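Local coordinates for protein aldehyde dehydrogenase (Listeria monocytogenes, PDB 3K9D) that probably oxidises aldehydes with NAD or NADP as the electron acceptor, at residues K26-M31 and I131-G136; G92-D97 and F440-I445; K237-S242 and I376-D381. All coordinates share one frame; numbering follows the deposited sequence.

Contact 1: K26-M31 and I131-G136; sequences KELAAM and ISIKAG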
loop_
_atom_site.group_PDB
_atom_site.type_symbol
_atom_site.label_atom_id
_atom_site.label_comp_id
_atom_site.label_asym_id
_atom_site.label_seq_id
_atom_site.Cartn_x
_atom_site.Cartn_y
_atom_site.Cartn_z
ATOM N N LYS A 26 22.073 0.633 1.408
ATOM C CA LYS A 26 22.754 -0.625 1.047
ATOM C C LYS A 26 23.715 -1.068 2.138
ATOM O O LYS A 26 23.852 -2.256 2.412
ATOM C CB LYS A 26 23.413 -0.522 -0.332
ATOM C CG LYS A 26 22.338 -0.559 -1.434
ATOM C CD LYS A 26 22.856 -0.284 -2.839
ATOM C CE LYS A 26 21.745 0.266 -3.759
ATOM N NZ LYS A 26 20.531 -0.585 -3.912
ATOM N N GLU A 27 24.315 -0.092 2.809
ATOM C CA GLU A 27 25.091 -0.348 4.005
ATOM C C GLU A 27 24.218 -0.757 5.214
ATOM O O GLU A 27 24.558 -1.698 5.921
ATOM C CB GLU A 27 25.948 0.873 4.305
ATOM C CG GLU A 27 27.209 0.585 5.027
ATOM C CD GLU A 27 28.146 1.768 5.009
ATOM O OE1 GLU A 27 28.620 2.175 6.095
ATOM O OE2 GLU A 27 28.396 2.294 3.901
ATOM N N LEU A 28 23.088 -0.077 5.432
ATOM C CA LEU A 28 22.132 -0.491 6.465
ATOM C C LEU A 28 21.570 -1.890 6.207
ATOM O O LEU A 28 21.311 -2.637 7.148
ATOM C CB LEU A 28 20.954 0.481 6.544
ATOM C CG LEU A 28 21.091 1.840 7.211
ATOM C CD1 LEU A 28 19.811 2.622 6.943
ATOM C CD2 LEU A 28 21.350 1.701 8.715
ATOM N N ALA A 29 21.373 -2.217 4.923
ATOM C CA ALA A 29 20.835 -3.508 4.473
ATOM C C ALA A 29 21.730 -4.721 4.801
ATOM O O ALA A 29 21.249 -5.850 4.847
ATOM C CB ALA A 29 20.537 -3.460 2.968
ATOM N N ALA A 30 23.021 -4.487 5.027
ATOM C CA ALA A 30 23.943 -5.547 5.436
ATOM C C ALA A 30 23.987 -5.768 6.960
ATOM O O ALA A 30 24.468 -6.805 7.432
ATOM C CB ALA A 30 25.341 -5.256 4.902
ATOM N N MET A 31 23.496 -4.793 7.722
ATOM C CA MET A 31 23.558 -4.843 9.190
ATOM C C MET A 31 22.550 -5.820 9.791
ATOM O O MET A 31 21.453 -6.001 9.254
ATOM C CB MET A 31 23.316 -3.456 9.796
ATOM C CG MET A 31 24.210 -2.350 9.285
ATOM S SD MET A 31 23.971 -0.810 10.230
ATOM C CE MET A 31 25.379 0.082 9.622
ATOM N N ILE A 131 11.238 4.769 12.819
ATOM C CA ILE A 131 10.552 3.663 12.135
ATOM C C ILE A 131 11.180 3.244 10.778
ATOM O O ILE A 131 11.245 2.053 10.473
ATOM C CB ILE A 131 8.996 3.871 12.066
ATOM C CG1 ILE A 131 8.610 5.077 11.195
ATOM C CG2 ILE A 131 8.431 4.014 13.499
ATOM C CD1 ILE A 131 7.160 5.130 10.827
ATOM N N SER A 132 11.665 4.215 9.999
ATOM C CA SER A 132 12.364 3.931 8.737
ATOM C C SER A 132 13.672 3.193 8.969
ATOM O O SER A 132 13.905 2.138 8.376
ATOM C CB SER A 132 12.637 5.208 7.939
ATOM O OG SER A 132 11.429 5.897 7.664
ATOM N N ILE A 133 14.511 3.743 9.847
ATOM C CA ILE A 133 15.787 3.124 10.221
ATOM C C ILE A 133 15.584 1.732 10.837
ATOM O O ILE A 133 16.336 0.795 10.516
ATOM C CB ILE A 133 16.624 4.046 11.168
ATOM C CG1 ILE A 133 17.085 5.320 10.436
ATOM C CG2 ILE A 133 17.809 3.293 11.762
ATOM C CD1 ILE A 133 18.255 5.123 9.452
ATOM N N LYS A 134 14.548 1.592 11.674
ATOM C CA LYS A 134 14.164 0.294 12.279
ATOM C C LYS A 134 13.912 -0.797 11.243
ATOM O O LYS A 134 14.237 -1.967 11.475
ATOM C CB LYS A 134 12.919 0.447 13.165
ATOM C CG LYS A 134 12.411 -0.835 13.837
ATOM C CD LYS A 134 13.437 -1.474 14.769
ATOM C CE LYS A 134 12.942 -2.826 15.250
ATOM N NZ LYS A 134 13.516 -3.306 16.543
ATOM N N ALA A 135 13.344 -0.405 10.105
ATOM C CA ALA A 135 13.045 -1.347 9.027
ATOM C C ALA A 135 14.174 -1.471 7.984
ATOM O O ALA A 135 14.028 -2.187 6.985
ATOM C CB ALA A 135 11.704 -0.992 8.378
ATOM N N GLY A 136 15.299 -0.787 8.237
ATOM C CA GLY A 136 16.509 -0.889 7.401
ATOM C C GLY A 136 16.553 0.058 6.211
ATOM O O GLY A 136 17.272 -0.193 5.232
#
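L28 carries one whole side of this contact, and I133 and G136 answer it from the other. The apolar part is a methyl-to-methyl touch: L28 CD1 lies 3.9 Å from I133 CD1. The two side chains meet at about a right angle, so they touch through their outer methyls and do not lie alongside each other. I133 does not point straight at L28 from its backbone. Its CG1 branch stands beside the backbone N (chi1 -67°), and CD1 at the end of that branch makes the touch.

The second kind of contact is between side chain and main chain. L28 CB rests 4.0 Å from G136 O, and L28 CD1 is also near that oxygen. These are plain van der Waals contacts. The oxygen's polar need is met by Q25, whose NE2 hydrogen-bonds to G136 O from helix 6-28, the same helix that supplies L28. One helix therefore gives this carbonyl both a polar and an apolar neighbour.

Backbone bonds within each segment shape the two partners. G136 ends helix 121-134 in a Schellman motif, with positive phi (87°) and two bonds back into the last turn. One of them runs from G136 N to I133 O, at 3.0 Å. On the other side, L28 to M31 form a type I beta turn, with M31 N bonded to L28 O at 3.1 Å.

The contact is buried and joins the end regions of two helices. Helix 33-49 packs against both sides, with I36 on L28 and I39 on I133. Strand 138-143 follows directly after the Schellman turn, and its S138 also touches L28.

Contact 2: G92-D97 and F440-I445; sequences GMLKED and FNIRRI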
loop_
_atom_site.group_PDB
_atom_site.type_symbol
_atom_site.label_atom_id
_atom_site.label_comp_id
_atom_site.label_asym_id
_atom_site.label_seq_id
_atom_site.Cartn_x
_atom_site.Cartn_y
_atom_site.Cartn_z
ATOM N N GLY A 92 15.963 -9.132 8.157
ATOM C CA GLY A 92 16.418 -10.482 7.800
ATOM C C GLY A 92 15.334 -11.534 7.943
ATOM O O GLY A 92 14.156 -11.219 7.833
ATOM N N MET A 93 15.746 -12.774 8.206
ATOM C CA MET A 93 14.829 -13.908 8.304
ATOM C C MET A 93 13.869 -13.761 9.480
ATOM O O MET A 93 14.300 -13.697 10.632
ATOM C CB MET A 93 15.607 -15.213 8.450
ATOM C CG MET A 93 14.735 -16.451 8.521
ATOM S SD MET A 93 14.278 -17.043 6.883
ATOM C CE MET A 93 15.860 -17.663 6.342
ATOM N N LEU A 94 12.573 -13.724 9.177
ATOM C CA LEU A 94 11.553 -13.558 10.196
ATOM C C LEU A 94 10.921 -14.883 10.592
ATOM O O LEU A 94 10.714 -15.152 11.775
ATOM C CB LEU A 94 10.474 -12.575 9.726
ATOM C CG LEU A 94 10.860 -11.144 9.334
ATOM C CD1 LEU A 94 9.646 -10.420 8.781
ATOM C CD2 LEU A 94 11.452 -10.365 10.509
ATOM N N LYS A 95 10.612 -15.709 9.599
ATOM C CA LYS A 95 9.796 -16.894 9.813
ATOM C C LYS A 95 10.311 -18.029 8.957
ATOM O O LYS A 95 10.749 -17.795 7.833
ATOM C CB LYS A 95 8.354 -16.598 9.417
ATOM C CG LYS A 95 7.412 -16.323 10.560
ATOM C CD LYS A 95 6.040 -15.897 10.049
ATOM C CE LYS A 95 5.433 -16.922 9.093
ATOM N NZ LYS A 95 4.039 -16.541 8.702
ATOM N N GLU A 96 10.270 -19.246 9.502
ATOM C CA GLU A 96 10.624 -20.464 8.784
ATOM C C GLU A 96 9.534 -21.502 9.036
ATOM O O GLU A 96 9.618 -22.277 9.996
ATOM C CB GLU A 96 11.982 -21.008 9.258
ATOM C CG GLU A 96 13.185 -20.158 8.879
ATOM C CD GLU A 96 14.402 -20.455 9.732
ATOM O OE1 GLU A 96 14.941 -21.588 9.644
ATOM O OE2 GLU A 96 14.819 -19.548 10.487
ATOM N N ASP A 97 8.504 -21.500 8.193
ATOM C CA ASP A 97 7.424 -22.485 8.297
ATOM C C ASP A 97 7.846 -23.766 7.593
ATOM O O ASP A 97 7.914 -23.810 6.366
ATOM C CB ASP A 97 6.109 -21.922 7.720
ATOM C CG ASP A 97 4.926 -22.867 7.894
ATOM O OD1 ASP A 97 3.775 -22.372 7.889
ATOM O OD2 ASP A 97 5.125 -24.097 8.027
ATOM N N PHE A 440 8.674 -2.315 5.394
ATOM C CA PHE A 440 9.393 -3.407 4.734
ATOM C C PHE A 440 8.427 -4.285 3.953
ATOM O O PHE A 440 7.245 -4.390 4.312
ATOM C CB PHE A 440 10.329 -4.212 5.676
ATOM C CG PHE A 440 9.633 -4.989 6.761
ATOM C CD1 PHE A 440 9.205 -6.295 6.542
ATOM C CD2 PHE A 440 9.454 -4.433 8.021
ATOM C CE1 PHE A 440 8.574 -7.020 7.555
ATOM C CE2 PHE A 440 8.832 -5.149 9.043
ATOM C CZ PHE A 440 8.384 -6.440 8.811
ATOM N N ASN A 441 8.939 -4.875 2.868
ATOM C CA ASN A 441 8.244 -5.903 2.112
ATOM C C ASN A 441 8.629 -7.263 2.685
ATOM O O ASN A 441 9.708 -7.421 3.240
ATOM C CB ASN A 441 8.663 -5.884 0.632
ATOM C CG ASN A 441 8.176 -4.669 -0.125
ATOM O OD1 ASN A 441 8.951 -4.069 -0.872
ATOM N ND2 ASN A 441 6.888 -4.322 0.013
ATOM N N ILE A 442 7.755 -8.249 2.524
ATOM C CA ILE A 442 8.107 -9.623 2.853
ATOM C C ILE A 442 8.456 -10.428 1.590
ATOM O O ILE A 442 7.641 -10.546 0.670
ATOM C CB ILE A 442 6.999 -10.304 3.670
ATOM C CG1 ILE A 442 6.801 -9.539 4.998
ATOM C CG2 ILE A 442 7.288 -11.790 3.868
ATOM C CD1 ILE A 442 6.515 -10.394 6.213
ATOM N N ARG A 443 9.675 -10.952 1.553
ATOM C CA ARG A 443 10.076 -11.945 0.546
ATOM C C ARG A 443 9.772 -13.360 1.049
ATOM O O ARG A 443 10.184 -13.736 2.147
ATOM C CB ARG A 443 11.562 -11.809 0.216
ATOM C CG ARG A 443 12.166 -12.958 -0.595
ATOM C CD ARG A 443 13.692 -12.874 -0.630
ATOM N NE ARG A 443 14.155 -11.540 -1.019
ATOM C CZ ARG A 443 15.203 -10.911 -0.490
ATOM N NH1 ARG A 443 15.910 -11.472 0.481
ATOM N NH2 ARG A 443 15.528 -9.697 -0.921
ATOM N N ARG A 444 9.064 -14.134 0.234
ATOM C CA ARG A 444 8.758 -15.518 0.563
ATOM C C ARG A 444 9.515 -16.522 -0.279
ATOM O O ARG A 444 9.563 -16.423 -1.510
ATOM C CB ARG A 444 7.262 -15.776 0.488
ATOM C CG ARG A 444 6.505 -15.035 1.566
ATOM C CD ARG A 444 5.193 -14.598 1.044
ATOM N NE ARG A 444 4.458 -13.746 1.973
ATOM C CZ ARG A 444 4.279 -12.443 1.802
ATOM N NH1 ARG A 444 4.818 -11.821 0.755
ATOM N NH2 ARG A 444 3.558 -11.758 2.680
ATOM N N ILE A 445 10.119 -17.488 0.402
ATOM C CA ILE A 445 10.945 -18.493 -0.248
ATOM C C ILE A 445 10.211 -19.799 -0.050
ATOM O O ILE A 445 10.040 -20.246 1.083
ATOM C CB ILE A 445 12.380 -18.552 0.353
ATOM C CG1 ILE A 445 13.044 -17.181 0.261
ATOM C CG2 ILE A 445 13.234 -19.624 -0.344
ATOM C CD1 ILE A 445 12.815 -16.276 1.467
#
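L94 touches strand 440-447 although the two strands are not paired with each other: both are hydrogen-bonded to strand 102-116, and their nearest CA atoms, those of L94 and I442, stand 9.0 Å apart. One methyl makes both contacts. L94 CD1 lies 3.8 Å from F440 CE1 and 4.0 Å from I442 CD1. The L94 and F440 side chains come from opposite directions, and the methyl meets the ring obliquely. F440 CG sits between its backbone N and carbonyl carbon (chi1 66°), a choice that brings the ring towards L94. I442 points aside at its base and reaches the methyl through the end of its CG1 branch.

Strand 92-97 carries a classic beta bulge. L94 and K95 both face E104 of strand 102-116, and both side chains set out towards strand 440-447. K95 NZ forms a salt bridge with E104. Strand 440-447 also meets the second subunit, where R444 and I445 pair in a parallel ladder and the sheet runs on across the interface. R444 NH2 forms a salt bridge with D432 of that subunit. I442 CG2 lies 3.7 Å above the plane of the R444 guanidinium, over its centre.

Contact 3: K237-S242 and I376-D381; sequences KHILDS and IIHSED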
loop_
_atom_site.group_PDB
_atom_site.type_symbol
_atom_site.label_atom_id
_atom_site.label_comp_id
_atom_site.label_asym_id
_atom_site.label_seq_id
_atom_site.Cartn_x
_atom_site.Cartn_y
_atom_site.Cartn_z
ATOM N N LYS A 237 -13.440 16.574 30.240
ATOM C CA LYS A 237 -11.996 16.688 30.541
ATOM C C LYS A 237 -11.154 16.115 29.401
ATOM O O LYS A 237 -10.171 16.715 28.996
ATOM C CB LYS A 237 -11.667 15.967 31.854
ATOM C CG LYS A 237 -10.206 15.974 32.271
ATOM C CD LYS A 237 -9.951 14.908 33.331
ATOM C CE LYS A 237 -8.467 14.814 33.671
ATOM N NZ LYS A 237 -7.659 14.202 32.559
ATOM N N HIS A 238 -11.563 14.960 28.884
ATOM C CA HIS A 238 -10.880 14.340 27.744
ATOM C C HIS A 238 -10.906 15.221 26.487
ATOM O O HIS A 238 -9.876 15.440 25.868
ATOM C CB HIS A 238 -11.442 12.951 27.462
ATOM C CG HIS A 238 -11.002 11.904 28.444
ATOM N ND1 HIS A 238 -11.609 10.670 28.535
ATOM C CD2 HIS A 238 -10.006 11.901 29.363
ATOM C CE1 HIS A 238 -11.016 9.958 29.475
ATOM N NE2 HIS A 238 -10.038 10.679 29.991
ATOM N N ILE A 239 -12.074 15.745 26.148
ATOM C CA ILE A 239 -12.251 16.582 24.955
ATOM C C ILE A 239 -11.414 17.859 25.098
ATOM O O ILE A 239 -10.778 18.299 24.145
ATOM C CB ILE A 239 -13.754 16.916 24.719
ATOM C CG1 ILE A 239 -14.531 15.636 24.374
ATOM C CG2 ILE A 239 -13.937 17.975 23.619
ATOM C CD1 ILE A 239 -16.039 15.789 24.327
ATOM N N LEU A 240 -11.409 18.436 26.299
ATOM C CA LEU A 240 -10.595 19.616 26.575
ATOM C C LEU A 240 -9.107 19.294 26.578
ATOM O O LEU A 240 -8.335 20.072 26.039
ATOM C CB LEU A 240 -11.016 20.317 27.877
ATOM C CG LEU A 240 -12.458 20.837 27.882
ATOM C CD1 LEU A 240 -12.746 21.507 29.207
ATOM C CD2 LEU A 240 -12.694 21.814 26.734
ATOM N N ASP A 241 -8.723 18.147 27.153
ATOM C CA ASP A 241 -7.305 17.699 27.191
ATOM C C ASP A 241 -6.709 17.623 25.794
ATOM O O ASP A 241 -5.560 18.020 25.573
ATOM C CB ASP A 241 -7.151 16.315 27.855
ATOM C CG ASP A 241 -7.175 16.369 29.384
ATOM O OD1 ASP A 241 -7.080 17.469 29.964
ATOM O OD2 ASP A 241 -7.296 15.293 30.009
ATOM N N SER A 242 -7.507 17.095 24.866
ATOM C CA SER A 242 -7.105 16.908 23.472
ATOM C C SER A 242 -7.227 18.176 22.629
ATOM O O SER A 242 -6.298 18.554 21.916
ATOM C CB SER A 242 -7.927 15.763 22.871
ATOM O OG SER A 242 -8.203 15.958 21.504
ATOM N N ILE A 376 -14.646 10.054 17.833
ATOM C CA ILE A 376 -14.499 9.789 19.265
ATOM C C ILE A 376 -15.899 9.557 19.848
ATOM O O ILE A 376 -16.853 10.200 19.446
ATOM C CB ILE A 376 -13.755 10.954 20.004
ATOM C CG1 ILE A 376 -12.432 11.320 19.315
ATOM C CG2 ILE A 376 -13.509 10.607 21.486
ATOM C CD1 ILE A 376 -12.523 12.489 18.315
ATOM N N ILE A 377 -16.037 8.576 20.736
ATOM C CA ILE A 377 -17.296 8.343 21.413
ATOM C C ILE A 377 -17.056 8.159 22.917
ATOM O O ILE A 377 -16.106 7.482 23.338
ATOM C CB ILE A 377 -18.067 7.104 20.831
ATOM C CG1 ILE A 377 -19.489 7.024 21.431
ATOM C CG2 ILE A 377 -17.280 5.819 21.040
ATOM C CD1 ILE A 377 -20.382 5.884 20.905
ATOM N N HIS A 378 -17.919 8.784 23.713
ATOM C CA HIS A 378 -17.916 8.611 25.150
ATOM C C HIS A 378 -19.215 7.958 25.499
ATOM O O HIS A 378 -20.290 8.495 25.221
ATOM C CB HIS A 378 -17.740 9.955 25.873
ATOM C CG HIS A 378 -16.480 10.670 25.497
ATOM N ND1 HIS A 378 -15.306 10.545 26.209
ATOM C CD2 HIS A 378 -16.212 11.519 24.476
ATOM C CE1 HIS A 378 -14.371 11.285 25.642
ATOM N NE2 HIS A 378 -14.891 11.872 24.577
ATOM N N SER A 379 -19.106 6.779 26.090
ATOM C CA SER A 379 -20.253 5.926 26.309
ATOM C C SER A 379 -19.851 4.817 27.244
ATOM O O SER A 379 -18.702 4.374 27.222
ATOM C CB SER A 379 -20.715 5.285 24.990
ATOM O OG SER A 379 -21.904 4.561 25.193
ATOM N N GLU A 380 -20.806 4.368 28.054
ATOM C CA GLU A 380 -20.639 3.133 28.816
ATOM C C GLU A 380 -21.513 2.007 28.246
ATOM O O GLU A 380 -21.717 0.957 28.877
ATOM C CB GLU A 380 -20.925 3.364 30.304
ATOM C CG GLU A 380 -20.003 4.411 30.964
ATOM C CD GLU A 380 -18.550 3.968 31.030
ATOM O OE1 GLU A 380 -18.304 2.753 31.174
ATOM O OE2 GLU A 380 -17.650 4.830 30.939
ATOM N N ASP A 381 -22.018 2.222 27.039
ATOM C CA ASP A 381 -22.888 1.250 26.398
ATOM C C ASP A 381 -22.129 0.519 25.301
ATOM O O ASP A 381 -21.944 1.044 24.199
ATOM C CB ASP A 381 -24.137 1.937 25.836
ATOM C CG ASP A 381 -25.211 0.948 25.396
ATOM O OD1 ASP A 381 -24.901 0.008 24.640
ATOM O OD2 ASP A 381 -26.382 1.124 25.771
HETATM O O HOH W 1 -14.429 9.737 28.664
#
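H378 has the most surface buried here, and its ring meets H238 and I239 on the helix. Strand 374-378 belongs to the seven-stranded parallel sheet of an alpha/beta domain, and helix 232-243 packs against that sheet. H378 is the last residue of the strand, and its side chain reaches out to the helix.

Two neighbouring atoms of the H378 ring do the touching. H378 CE1 lies 3.8 Å from H238 CB, and it also sits at the edge of the H238 ring, near its plane. H378 NE2 lies 3.8 Å from I239 CG1. Both helix side chains cross the H378 side chain at a slant. I239 turns CG1 beside its backbone N (chi1 -66°), which sets that branch against H378. I239 also packs on A224 and I226 of strand 223-226 and on F271 of helix 261-273.

The polar link between the histidines runs through one water. H238 ND1 and H378 ND1 are 4.4 Å apart, and the water bridges them. The other ring nitrogen of H238, NE2, hydrogen-bonds to E451 of the second subunit. H238 is thus held at both nitrogens, which should fix the turn of its ring. K237, next to H238 in the chain, bonds through NZ to the syn lone pair of D241 OD2, one turn further along the helix, in a salt bridge. K237 NZ also pairs with E451 and E453 of the second subunit.

The bridging water lies in the plane of the H378 ring, at its edge, 2.7 Å from H378 ND1 and 3.0 Å from H238 ND1.

Overall arrangement
Contacts 1 and 3 are buried, while contact 2 lies at the surface. Contacts 1 and 2 are neighbours, with centres about 15 Å apart, and they touch where A135 CB meets F440 CD2 at 4.1 Å. Contact 3 sits on the opposite side of the chain's centre from contact 1, about 39 Å away between centres. It holds a helix on the parallel sheet, whereas contact 2 belongs to the mixed sheet and contact 1 joins two helix ends. Contact 2 meets through apolar side chains alone, and contact 1 adds a backbone carbonyl; contact 3 has a water between histidines. Contacts 2 and 3 both reach the second subunit, but contact 1 does not.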